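Local atomic coordinates of putative alkaline phosphatase (Pseudomonas fluorescens, PDB entry 4F1V), a protein that binds phosphate with high affinity in the periplasm and probably serves as the solute-binding component of the PstSACB ABC transporter that imports it. Residues K37-F40 with T46-Q49; V31-G36 with G61-L66; V111-G116 with D126-S131; S94-F99 with V240-A245. All coordinates share one frame; numbering follows the deposited sequence.

Contact 1: K37-F40 with T46-Q49; sequences KAAF and TKFQ
A39 and K47 bury the most surface where the helix spanning K37-F40 is met by the chain that has just turned back beneath it. Their CA atoms lie 5.3 Å apart, a spacing that a large side chain at position 39 could hardly allow; alanine lets the short 3-10 turn at T46-K47 come in close. The A39 methyl serves two partners. Its CB lies 3.7 Å from CB of K47, and it also meets the ring of F48 obliquely, with CE1 as the nearest ring carbon at 3.4 Å from A39 CB. CD1 and CZ, bonded to CE1, are only slightly farther off, so three neighbouring ring carbons share the methyl.

K47 contributes only the base of its chain. CB and CG lie along the helix surface, and CG comes within 4.2 Å of A38 CB. The bend at chi2 (-68°) then turns the rest of the lysine away from the helix, which suits a residue whose hydrocarbon root can pack while its ammonium end leaves the apolar contact. F48 does the reverse: with CG anti to its carbonyl carbon (chi1 -70°), the ring is brought nearer to the helix than its own backbone, and a flat apolar group fits this buried place.

The contact thus closes the short link after helix 33-42 back against that helix. V57 packs on both A39 and F48, F48 also touches I29 of strand 29-30, and K37 and F40 lean on I297 of strand 291-299.

Contact 2: V31-G36 with G61-L66; sequences VGSGNG and GSDSKL. With PI (hydrogenphosphate ion), chain B.
S33 and D63 meet beside the bound hydrogenphosphate, in the tightest part of this contact. S33 OG accepts the backbone N-H of D63 (N to OG 2.9 Å, 158° at the hydrogen) and donates to O1 of the anion at 2.7 Å. Its own backbone N gives O1 a second bond of 2.8 Å. With OG beside the backbone N (chi1 -65°), hydroxyl and amide can reach the same oxygen. Were S33 an alanine, O1 would probably lose one of its bonds and the D63 amide its acceptor. Just behind, S62 OG lies 3.3 Å from S33 CB, and G36 lacks a CB that would crowd G61 O. Further out the fit slackens, though it stays buried: between their side chains, S64 and S33 meet CB to CB at 4.0 Å.

G32 holds the N-cap position, with a positive phi that suits glycine; the helix begins beside the anion, and its N-terminus would be expected to favour it. T9, L10, R142, S146, G147 and T148 also bind the phosphate, and T294 holds D63 OD1. The 2.5 Å between D63 OD2 and phosphate O4 implies that an acid group probably supplies a proton there, consistent with recognition of a protonated oxyanion.

Contact 3: V111-G116 with D126-S131; sequences VQELCG and DGISGS
E113 and I128 mark the closest backbone approach, CA to CA 6.6 Å, between helix 111-119 and a loop that runs from a 3-10 turn into a type II beta turn at I128-S131, where G130 suits the position that needs a positive phi. The gap is too wide for backbone contact, and E113 bridges it. Its CG stands beside the backbone N (chi1 -77°) and the chain beyond is extended, so the carboxylate is delivered at full reach to the loop.

OE1 makes the direct bond across the contact. It accepts the backbone N-H of S129 at 2.9 Å from S129 N, almost perfectly straight at 178°, although the donor approaches from above the carboxylate plane, 39° out of it. A water adds a second link, giving one hydrogen to E113 OE1 and the other to G127 O, 2.8 Å from the water oxygen. The glutamate therefore grips the loop at two successive peptide groups, directly at one and through water at the other. OE2 passes over the apolar part of the contact, 3.8 Å from CG2 of I128, whose branched side chain also packs on L109 of strand 108-109.

K231 completes the polar cluster: its NZ forms a salt bridge with OE2, the strongest polar tie of E113, and also bonds S129 OG. With one carboxylate oxygen turned to a backbone amide and a water, and the other to a lysine, the negative charge of E113 is probably well compensated, and the carboxylate is likely to stay ionised. Glutamate fits because it combines the length to span the gap with two acceptors that can serve different partners.

Contact 4: S94-F99 with V240-A245; sequences SVAIPF and VSPAAA
The segment S94-F99 carries the chain from strand 85-94 of one sheet to strand 99-100 of the other, consistent with one of the crossovers that join the two lobes of a venus-flytrap binding protein. S94 and A96 there meet P242 in the loop V240-A245. The polar link is a hydrogen bond from S94 OG to P242 O, 2.7 Å long; the hydroxyl lies in the carbonyl plane, on a lone pair, at a C=O...O angle of 139°. It gets there because chi1 of 62° sets OG between the backbone N and the carbonyl carbon, facing the loop. Without the hydroxyl, as with a valine here, the P242 carbonyl is likely to lose its partner and the loop its polar tie to the strand end.

Next to it the contact is apolar. A96 CB touches CG of the proline ring at 3.7 Å, and P242 CB lies 3.9 Å from A96 CA, so the ring is laid along the crossover. The small alanine permits this approach, while proline offers a compact apolar ring whose nitrogen has no N-H to satisfy in a buried setting.

Around the pair, V226 touches P242, A213 touches A96 and P210 touches S94. V95 points away from the loop and packs on L151 of helix 147-159, while I97 and F99 lie against I205 of strand 204-205.

Overall arrangement
Contacts 1 and 2 share helix 33-42 and touch, with centres 9 Å apart: contact 2 holds the helix's N-terminal end at the phosphate, and contact 1 packs the middle of the same helix. Along the chain contact 1 falls between the two segments of contact 2, as contact 3 falls between those of contact 4. That second pair, centres 16 Å apart, meets through L114 and I97, with centres about 21 to 38 Å from those of the first pair. Contact 2 includes the end of strand 59-62 of the five-stranded sheet, whereas contact 4 bridges from that sheet toward the four-stranded one, consistent with two lobes enclosing the ligand; contact 3 lies farthest out.

Contact 1: K37-F40 with T46-Q49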
loop_
_atom_site.group_PDB
_atom_site.type_symbol
_atom_site.label_atom_id
_atom_site.label_comp_id
_atom_site.label_asym_id
_atom_site.label_seq_id
_atom_site.Cartn_x
_atom_site.Cartn_y
_atom_site.Cartn_z
ATOM N N LYS A 37 -8.815 7.657 2.681
ATOM C CA LYS A 37 -8.984 7.900 4.102
ATOM C C LYS A 37 -9.968 9.057 4.353
ATOM O O LYS A 37 -10.874 8.954 5.177
ATOM C CB LYS A 37 -7.639 8.175 4.787
ATOM C CG LYS A 37 -6.684 6.952 4.799
ATOM C CD LYS A 37 -5.513 7.156 5.743
ATOM C CE LYS A 37 -4.578 8.238 5.391
ATOM N NZ LYS A 37 -3.547 8.481 6.433
ATOM N N ALA A 38 -9.822 10.147 3.623
ATOM C CA ALA A 38 -10.711 11.315 3.861
ATOM C C ALA A 38 -12.165 10.930 3.497
ATOM O O ALA A 38 -13.111 11.356 4.177
ATOM C CB ALA A 38 -10.204 12.516 3.042
ATOM N N ALA A 39 -12.336 10.190 2.408
ATOM C CA ALA A 39 -13.673 9.755 1.995
ATOM C C ALA A 39 -14.374 9.015 3.131
ATOM O O ALA A 39 -15.526 9.272 3.478
ATOM C CB ALA A 39 -13.570 8.869 0.757
ATOM N N PHE A 40 -13.661 8.014 3.700
ATOM C CA PHE A 40 -14.267 7.214 4.762
ATOM C C PHE A 40 -14.496 8.053 6.030
ATOM O O PHE A 40 -15.569 8.030 6.611
ATOM C CB PHE A 40 -13.368 5.995 5.036
ATOM C CG PHE A 40 -13.957 5.152 6.159
ATOM C CD1 PHE A 40 -14.859 4.137 5.843
ATOM C CD2 PHE A 40 -13.649 5.353 7.481
ATOM C CE1 PHE A 40 -15.436 3.322 6.842
ATOM C CE2 PHE A 40 -14.218 4.591 8.481
ATOM C CZ PHE A 40 -15.096 3.583 8.148
ATOM N N THR A 46 -17.393 12.826 -2.535
ATOM C CA THR A 46 -16.710 13.633 -3.529
ATOM C C THR A 46 -15.207 13.342 -3.649
ATOM O O THR A 46 -14.581 13.629 -4.642
ATOM C CB THR A 46 -16.883 15.139 -3.343
ATOM O OG1 THR A 46 -16.109 15.634 -2.242
ATOM C CG2 THR A 46 -18.339 15.567 -3.247
ATOM N N LYS A 47 -14.644 12.685 -2.603
ATOM C CA LYS A 47 -13.253 12.216 -2.630
ATOM C C LYS A 47 -13.055 11.010 -3.554
ATOM O O LYS A 47 -11.930 10.742 -3.991
ATOM C CB LYS A 47 -12.788 11.945 -1.208
ATOM C CG LYS A 47 -12.797 13.081 -0.208
ATOM C CD LYS A 47 -11.742 14.108 -0.586
ATOM C CE LYS A 47 -12.105 15.516 -0.136
ATOM N NZ LYS A 47 -10.825 16.221 0.196
ATOM N N PHE A 48 -14.152 10.318 -3.817
ATOM C CA PHE A 48 -14.186 9.233 -4.822
ATOM C C PHE A 48 -14.523 9.784 -6.211
ATOM O O PHE A 48 -13.834 9.463 -7.178
ATOM C CB PHE A 48 -15.167 8.143 -4.455
ATOM C CG PHE A 48 -14.804 7.256 -3.276
ATOM C CD1 PHE A 48 -13.541 7.227 -2.683
ATOM C CD2 PHE A 48 -15.764 6.367 -2.783
ATOM C CE1 PHE A 48 -13.259 6.405 -1.626
ATOM C CE2 PHE A 48 -15.482 5.531 -1.738
ATOM C CZ PHE A 48 -14.242 5.530 -1.140
ATOM N N GLN A 49 -15.634 10.538 -6.299
ATOM C CA GLN A 49 -16.083 11.085 -7.558
ATOM C C GLN A 49 -16.336 12.537 -7.354
ATOM O O GLN A 49 -17.364 12.975 -6.740
ATOM C CB GLN A 49 -17.335 10.391 -8.110
ATOM C CG GLN A 49 -17.146 8.917 -8.398
ATOM C CD GLN A 49 -18.345 8.283 -9.072
ATOM O OE1 GLN A 49 -19.489 8.770 -8.970
ATOM N NE2 GLN A 49 -18.104 7.199 -9.768
#

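Contact 2: V31-G36 with G61-L66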
loop_
_atom_site.group_PDB
_atom_site.type_symbol
_atom_site.label_atom_id
_atom_site.label_comp_id
_atom_site.label_asym_id
_atom_site.label_seq_id
_atom_site.Cartn_x
_atom_site.Cartn_y
_atom_site.Cartn_z
ATOM N N VAL A 31 -8.312 6.528 -6.304
ATOM C CA VAL A 31 -8.084 7.968 -6.162
ATOM C C VAL A 31 -6.882 8.296 -5.318
ATOM O O VAL A 31 -6.607 9.485 -5.153
ATOM C CB VAL A 31 -9.358 8.690 -5.637
ATOM C CG1 VAL A 31 -10.450 8.758 -6.691
ATOM C CG2 VAL A 31 -9.869 8.026 -4.337
ATOM N N GLY A 32 -6.174 7.310 -4.751
ATOM C CA GLY A 32 -5.084 7.583 -3.819
ATOM C C GLY A 32 -5.525 7.322 -2.376
ATOM O O GLY A 32 -6.678 7.522 -2.012
ATOM N N SER A 33 -4.544 6.918 -1.556
ATOM C CA SER A 33 -4.849 6.607 -0.183
ATOM C C SER A 33 -5.298 7.763 0.650
ATOM O O SER A 33 -6.185 7.639 1.504
ATOM C CB SER A 33 -3.640 5.925 0.514
ATOM O OG SER A 33 -3.327 4.659 -0.035
ATOM N N GLY A 34 -4.692 8.947 0.458
ATOM C CA GLY A 34 -5.146 10.123 1.213
ATOM C C GLY A 34 -6.621 10.420 0.951
ATOM O O GLY A 34 -7.414 10.701 1.858
ATOM N N ASN A 35 -6.999 10.373 -0.337
ATOM C CA ASN A 35 -8.410 10.585 -0.696
ATOM C C ASN A 35 -9.298 9.483 -0.118
ATOM O O ASN A 35 -10.423 9.756 0.303
ATOM C CB ASN A 35 -8.557 10.680 -2.200
ATOM C CG ASN A 35 -8.115 12.004 -2.736
ATOM O OD1 ASN A 35 -8.393 13.049 -2.121
ATOM N ND2 ASN A 35 -7.408 12.012 -3.890
ATOM N N GLY A 36 -8.819 8.230 -0.128
ATOM C CA GLY A 36 -9.622 7.147 0.427
ATOM C C GLY A 36 -9.879 7.325 1.939
ATOM O O GLY A 36 -11.009 7.141 2.414
ATOM N N GLY A 61 -9.764 1.523 0.525
ATOM C CA GLY A 61 -8.435 0.922 0.438
ATOM C C GLY A 61 -7.375 1.973 0.739
ATOM O O GLY A 61 -7.461 3.088 0.253
ATOM N N SER A 62 -6.349 1.617 1.523
ATOM C CA SER A 62 -5.274 2.536 1.824
ATOM C C SER A 62 -3.979 1.772 2.081
ATOM O O SER A 62 -3.993 0.795 2.833
ATOM C CB SER A 62 -5.613 3.363 3.066
ATOM O OG SER A 62 -4.603 4.329 3.256
ATOM N N ASP A 63 -2.868 2.228 1.516
ATOM C CA ASP A 63 -1.541 1.773 1.897
ATOM C C ASP A 63 -0.830 2.795 2.812
ATOM O O ASP A 63 0.365 2.628 3.116
ATOM C CB ASP A 63 -0.636 1.257 0.721
ATOM C CG ASP A 63 -1.275 1.508 -0.657
ATOM O OD1 ASP A 63 -1.892 0.609 -1.227
ATOM O OD2 ASP A 63 -1.138 2.677 -1.093
ATOM N N SER A 64 -1.569 3.804 3.252
ATOM C CA SER A 64 -1.173 4.716 4.303
ATOM C C SER A 64 -1.939 4.382 5.589
ATOM O O SER A 64 -3.181 4.318 5.583
ATOM C CB SER A 64 -1.482 6.171 3.915
ATOM O OG SER A 64 -1.341 7.052 4.993
ATOM N N LYS A 65 -1.254 4.195 6.704
ATOM C CA LYS A 65 -1.949 3.971 7.976
ATOM C C LYS A 65 -2.766 5.196 8.389
ATOM O O LYS A 65 -2.414 6.344 8.125
ATOM C CB LYS A 65 -0.958 3.670 9.086
ATOM C CG LYS A 65 -0.380 2.227 8.992
ATOM C CD LYS A 65 0.308 1.723 10.222
ATOM C CE LYS A 65 -0.426 1.475 11.471
ATOM N NZ LYS A 65 0.473 0.587 12.401
ATOM N N LEU A 66 -3.857 4.887 9.102
ATOM C CA LEU A 66 -4.578 5.942 9.811
ATOM C C LEU A 66 -3.661 6.572 10.896
ATOM O O LEU A 66 -3.073 5.848 11.699
ATOM C CB LEU A 66 -5.851 5.361 10.418
ATOM C CG LEU A 66 -6.900 5.016 9.381
ATOM C CD1 LEU A 66 -7.917 4.062 9.961
ATOM C CD2 LEU A 66 -7.673 6.255 8.864
HETATM P P PI B . -1.700 4.894 -3.525
HETATM O O1 PI B . -2.171 5.589 -2.247
HETATM O O2 PI B . -2.518 5.345 -4.737
HETATM O O3 PI B . -0.200 5.133 -3.739
HETATM O O4 PI B . -1.942 3.367 -3.366
#

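Contact 3: V111-G116 with D126-S131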
loop_
_atom_site.group_PDB
_atom_site.type_symbol
_atom_site.label_atom_id
_atom_site.label_comp_id
_atom_site.label_asym_id
_atom_site.label_seq_id
_atom_site.Cartn_x
_atom_site.Cartn_y
_atom_site.Cartn_z
ATOM N N VAL A 111 21.437 -0.600 -2.245
ATOM C CA VAL A 111 20.577 0.251 -1.418
ATOM C C VAL A 111 21.105 1.661 -1.340
ATOM O O VAL A 111 20.348 2.652 -1.453
ATOM C CB VAL A 111 20.357 -0.403 -0.042
ATOM C CG1 VAL A 111 19.685 0.569 0.929
ATOM C CG2 VAL A 111 19.538 -1.678 -0.202
ATOM N N GLN A 112 22.429 1.821 -1.213
ATOM C CA GLN A 112 22.967 3.169 -1.165
ATOM C C GLN A 112 22.804 3.928 -2.461
ATOM O O GLN A 112 22.568 5.133 -2.469
ATOM C CB GLN A 112 24.412 3.154 -0.658
ATOM C CG GLN A 112 24.533 2.792 0.803
ATOM C CD GLN A 112 23.665 3.634 1.691
ATOM O OE1 GLN A 112 23.766 4.870 1.667
ATOM N NE2 GLN A 112 22.751 3.037 2.434
ATOM N N GLU A 113 22.895 3.209 -3.625
ATOM C CA GLU A 113 22.619 3.889 -4.877
ATOM C C GLU A 113 21.136 4.325 -4.956
ATOM O O GLU A 113 20.834 5.403 -5.458
ATOM C CB GLU A 113 22.919 2.985 -6.090
ATOM C CG GLU A 113 24.435 2.887 -6.376
ATOM C CD GLU A 113 24.785 1.788 -7.398
ATOM O OE1 GLU A 113 25.915 1.857 -7.948
ATOM O OE2 GLU A 113 23.947 0.862 -7.586
ATOM N N LEU A 114 20.201 3.484 -4.546
ATOM C CA LEU A 114 18.799 3.847 -4.496
ATOM C C LEU A 114 18.619 5.142 -3.669
ATOM O O LEU A 114 17.951 6.089 -4.095
ATOM C CB LEU A 114 17.991 2.696 -3.900
ATOM C CG LEU A 114 16.477 2.974 -3.728
ATOM C CD1 LEU A 114 15.701 2.743 -4.988
ATOM C CD2 LEU A 114 15.901 2.090 -2.620
ATOM N N CYS A 115 19.208 5.137 -2.480
ATOM C CA CYS A 115 19.167 6.340 -1.631
ATOM C C CYS A 115 19.682 7.587 -2.388
ATOM O O CYS A 115 19.053 8.630 -2.300
ATOM C CB CYS A 115 20.020 6.096 -0.402
ATOM S SG CYS A 115 19.342 4.819 0.724
ATOM N N GLY A 116 20.799 7.424 -3.058
ATOM C CA GLY A 116 21.391 8.550 -3.786
ATOM C C GLY A 116 20.580 9.005 -4.952
ATOM O O GLY A 116 20.534 10.206 -5.241
ATOM N N ASP A 126 25.555 7.031 -15.371
ATOM C CA ASP A 126 26.949 6.693 -15.150
ATOM C C ASP A 126 27.244 6.370 -13.682
ATOM O O ASP A 126 28.187 5.605 -13.344
ATOM C CB ASP A 126 27.881 7.862 -15.526
ATOM C CG ASP A 126 27.571 8.495 -16.830
ATOM O OD1 ASP A 126 26.419 9.002 -16.896
ATOM O OD2 ASP A 126 28.428 8.534 -17.689
ATOM N N GLY A 127 26.452 7.028 -12.797
ATOM C CA GLY A 127 26.665 6.937 -11.375
ATOM C C GLY A 127 26.050 5.708 -10.710
ATOM O O GLY A 127 26.194 5.547 -9.505
ATOM N N ILE A 128 25.386 4.860 -11.470
ATOM C CA ILE A 128 24.908 3.538 -11.050
ATOM C C ILE A 128 25.915 2.557 -11.600
ATOM O O ILE A 128 26.099 2.465 -12.819
ATOM C CB ILE A 128 23.482 3.291 -11.529
ATOM C CG1 ILE A 128 22.473 4.300 -10.966
ATOM C CG2 ILE A 128 23.108 1.843 -11.200
ATOM C CD1 ILE A 128 21.120 4.269 -11.651
ATOM N N SER A 129 26.611 1.809 -10.731
ATOM C CA SER A 129 27.671 0.980 -11.219
ATOM C C SER A 129 27.136 -0.152 -12.070
ATOM O O SER A 129 26.062 -0.730 -11.840
ATOM C CB SER A 129 28.521 0.452 -10.066
ATOM O OG SER A 129 27.802 -0.461 -9.280
ATOM N N GLY A 130 27.912 -0.493 -13.143
ATOM C CA GLY A 130 27.544 -1.594 -14.006
ATOM C C GLY A 130 26.282 -1.365 -14.849
ATOM O O GLY A 130 25.735 -2.330 -15.340
ATOM N N SER A 131 25.826 -0.138 -14.995
ATOM C CA SER A 131 24.512 0.122 -15.630
ATOM C C SER A 131 24.512 0.018 -17.144
ATOM O O SER A 131 23.437 -0.086 -17.733
ATOM C CB SER A 131 23.957 1.475 -15.183
ATOM O OG SER A 131 24.712 2.462 -15.842
HETATM O O HOH W 1 27.644 3.868 -7.805
#

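Contact 4: S94-F99 with V240-A245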
loop_
_atom_site.group_PDB
_atom_site.type_symbol
_atom_site.label_atom_id
_atom_site.label_comp_id
_atom_site.label_asym_id
_atom_site.label_seq_id
_atom_site.Cartn_x
_atom_site.Cartn_y
_atom_site.Cartn_z
ATOM N N SER A 94 5.479 -5.873 -2.603
ATOM C CA SER A 94 6.756 -5.221 -2.799
ATOM C C SER A 94 6.505 -3.740 -3.284
ATOM O O SER A 94 5.374 -3.367 -3.609
ATOM C CB SER A 94 7.616 -5.966 -3.830
ATOM O OG SER A 94 6.943 -5.950 -5.094
ATOM N N VAL A 95 7.587 -2.968 -3.332
ATOM C CA VAL A 95 7.600 -1.695 -3.995
ATOM C C VAL A 95 8.689 -1.778 -5.089
ATOM O O VAL A 95 9.876 -1.988 -4.757
ATOM C CB VAL A 95 7.886 -0.520 -3.036
ATOM C CG1 VAL A 95 7.948 0.799 -3.834
ATOM C CG2 VAL A 95 6.859 -0.470 -1.927
ATOM N N ALA A 96 8.266 -1.691 -6.337
ATOM C CA ALA A 96 9.156 -1.838 -7.504
ATOM C C ALA A 96 9.785 -0.462 -7.902
ATOM O O ALA A 96 9.222 0.578 -7.574
ATOM C CB ALA A 96 8.332 -2.413 -8.667
ATOM N N ILE A 97 10.874 -0.569 -8.650
ATOM C CA ILE A 97 11.625 0.586 -9.125
ATOM C C ILE A 97 11.716 0.503 -10.668
ATOM O O ILE A 97 12.761 0.159 -11.235
ATOM C CB ILE A 97 13.034 0.657 -8.478
ATOM C CG1 ILE A 97 12.966 0.597 -6.938
ATOM C CG2 ILE A 97 13.752 1.953 -8.914
ATOM C CD1 ILE A 97 12.207 1.676 -6.238
ATOM N N PRO A 98 10.592 0.798 -11.364
ATOM C CA PRO A 98 10.621 0.808 -12.824
ATOM C C PRO A 98 11.348 2.082 -13.319
ATOM O O PRO A 98 11.332 3.114 -12.681
ATOM C CB PRO A 98 9.147 0.779 -13.219
ATOM C CG PRO A 98 8.490 1.562 -12.076
ATOM C CD PRO A 98 9.259 1.142 -10.846
ATOM N N PHE A 99 11.914 1.943 -14.537
ATOM C CA PHE A 99 12.619 3.042 -15.142
ATOM C C PHE A 99 12.521 2.962 -16.670
ATOM O O PHE A 99 12.268 1.879 -17.210
ATOM C CB PHE A 99 14.094 3.104 -14.689
ATOM C CG PHE A 99 14.900 1.881 -15.082
ATOM C CD1 PHE A 99 15.564 1.808 -16.299
ATOM C CD2 PHE A 99 14.970 0.739 -14.250
ATOM C CE1 PHE A 99 16.253 0.682 -16.692
ATOM C CE2 PHE A 99 15.639 -0.382 -14.642
ATOM C CZ PHE A 99 16.295 -0.434 -15.867
ATOM N N VAL A 240 17.994 -8.587 -6.460
ATOM C CA VAL A 240 16.947 -9.410 -7.075
ATOM C C VAL A 240 15.806 -8.422 -7.415
ATOM O O VAL A 240 15.760 -7.249 -7.072
ATOM C CB VAL A 240 16.456 -10.588 -6.157
ATOM C CG1 VAL A 240 17.662 -11.450 -5.715
ATOM C CG2 VAL A 240 15.745 -9.949 -4.914
ATOM N N SER A 241 14.855 -9.075 -8.081
ATOM C CA SER A 241 13.687 -8.360 -8.607
ATOM C C SER A 241 12.549 -8.203 -7.571
ATOM O O SER A 241 12.507 -8.938 -6.580
ATOM C CB SER A 241 13.098 -9.097 -9.816
ATOM O OG SER A 241 12.324 -10.176 -9.301
ATOM N N PRO A 242 11.579 -7.319 -7.838
ATOM C CA PRO A 242 10.449 -7.110 -6.917
ATOM C C PRO A 242 9.285 -8.045 -7.174
ATOM O O PRO A 242 8.154 -7.799 -6.721
ATOM C CB PRO A 242 10.057 -5.654 -7.209
ATOM C CG PRO A 242 10.346 -5.479 -8.690
ATOM C CD PRO A 242 11.673 -6.241 -8.873
ATOM N N ALA A 243 9.518 -9.156 -7.867
ATOM C CA ALA A 243 8.488 -10.193 -7.991
ATOM C C ALA A 243 7.959 -10.581 -6.621
ATOM O O ALA A 243 8.707 -10.630 -5.642
ATOM C CB ALA A 243 9.049 -11.375 -8.712
ATOM N N ALA A 244 6.678 -10.898 -6.540
ATOM C CA ALA A 244 6.064 -11.290 -5.264
ATOM C C ALA A 244 6.778 -12.428 -4.599
ATOM O O ALA A 244 6.893 -12.453 -3.364
ATOM C CB ALA A 244 4.566 -11.602 -5.490
ATOM N N ALA A 245 7.279 -13.397 -5.353
ATOM C CA ALA A 245 7.994 -14.523 -4.769
ATOM C C ALA A 245 9.214 -14.109 -3.988
ATOM O O ALA A 245 9.685 -14.853 -3.098
ATOM C CB ALA A 245 8.465 -15.525 -5.869
#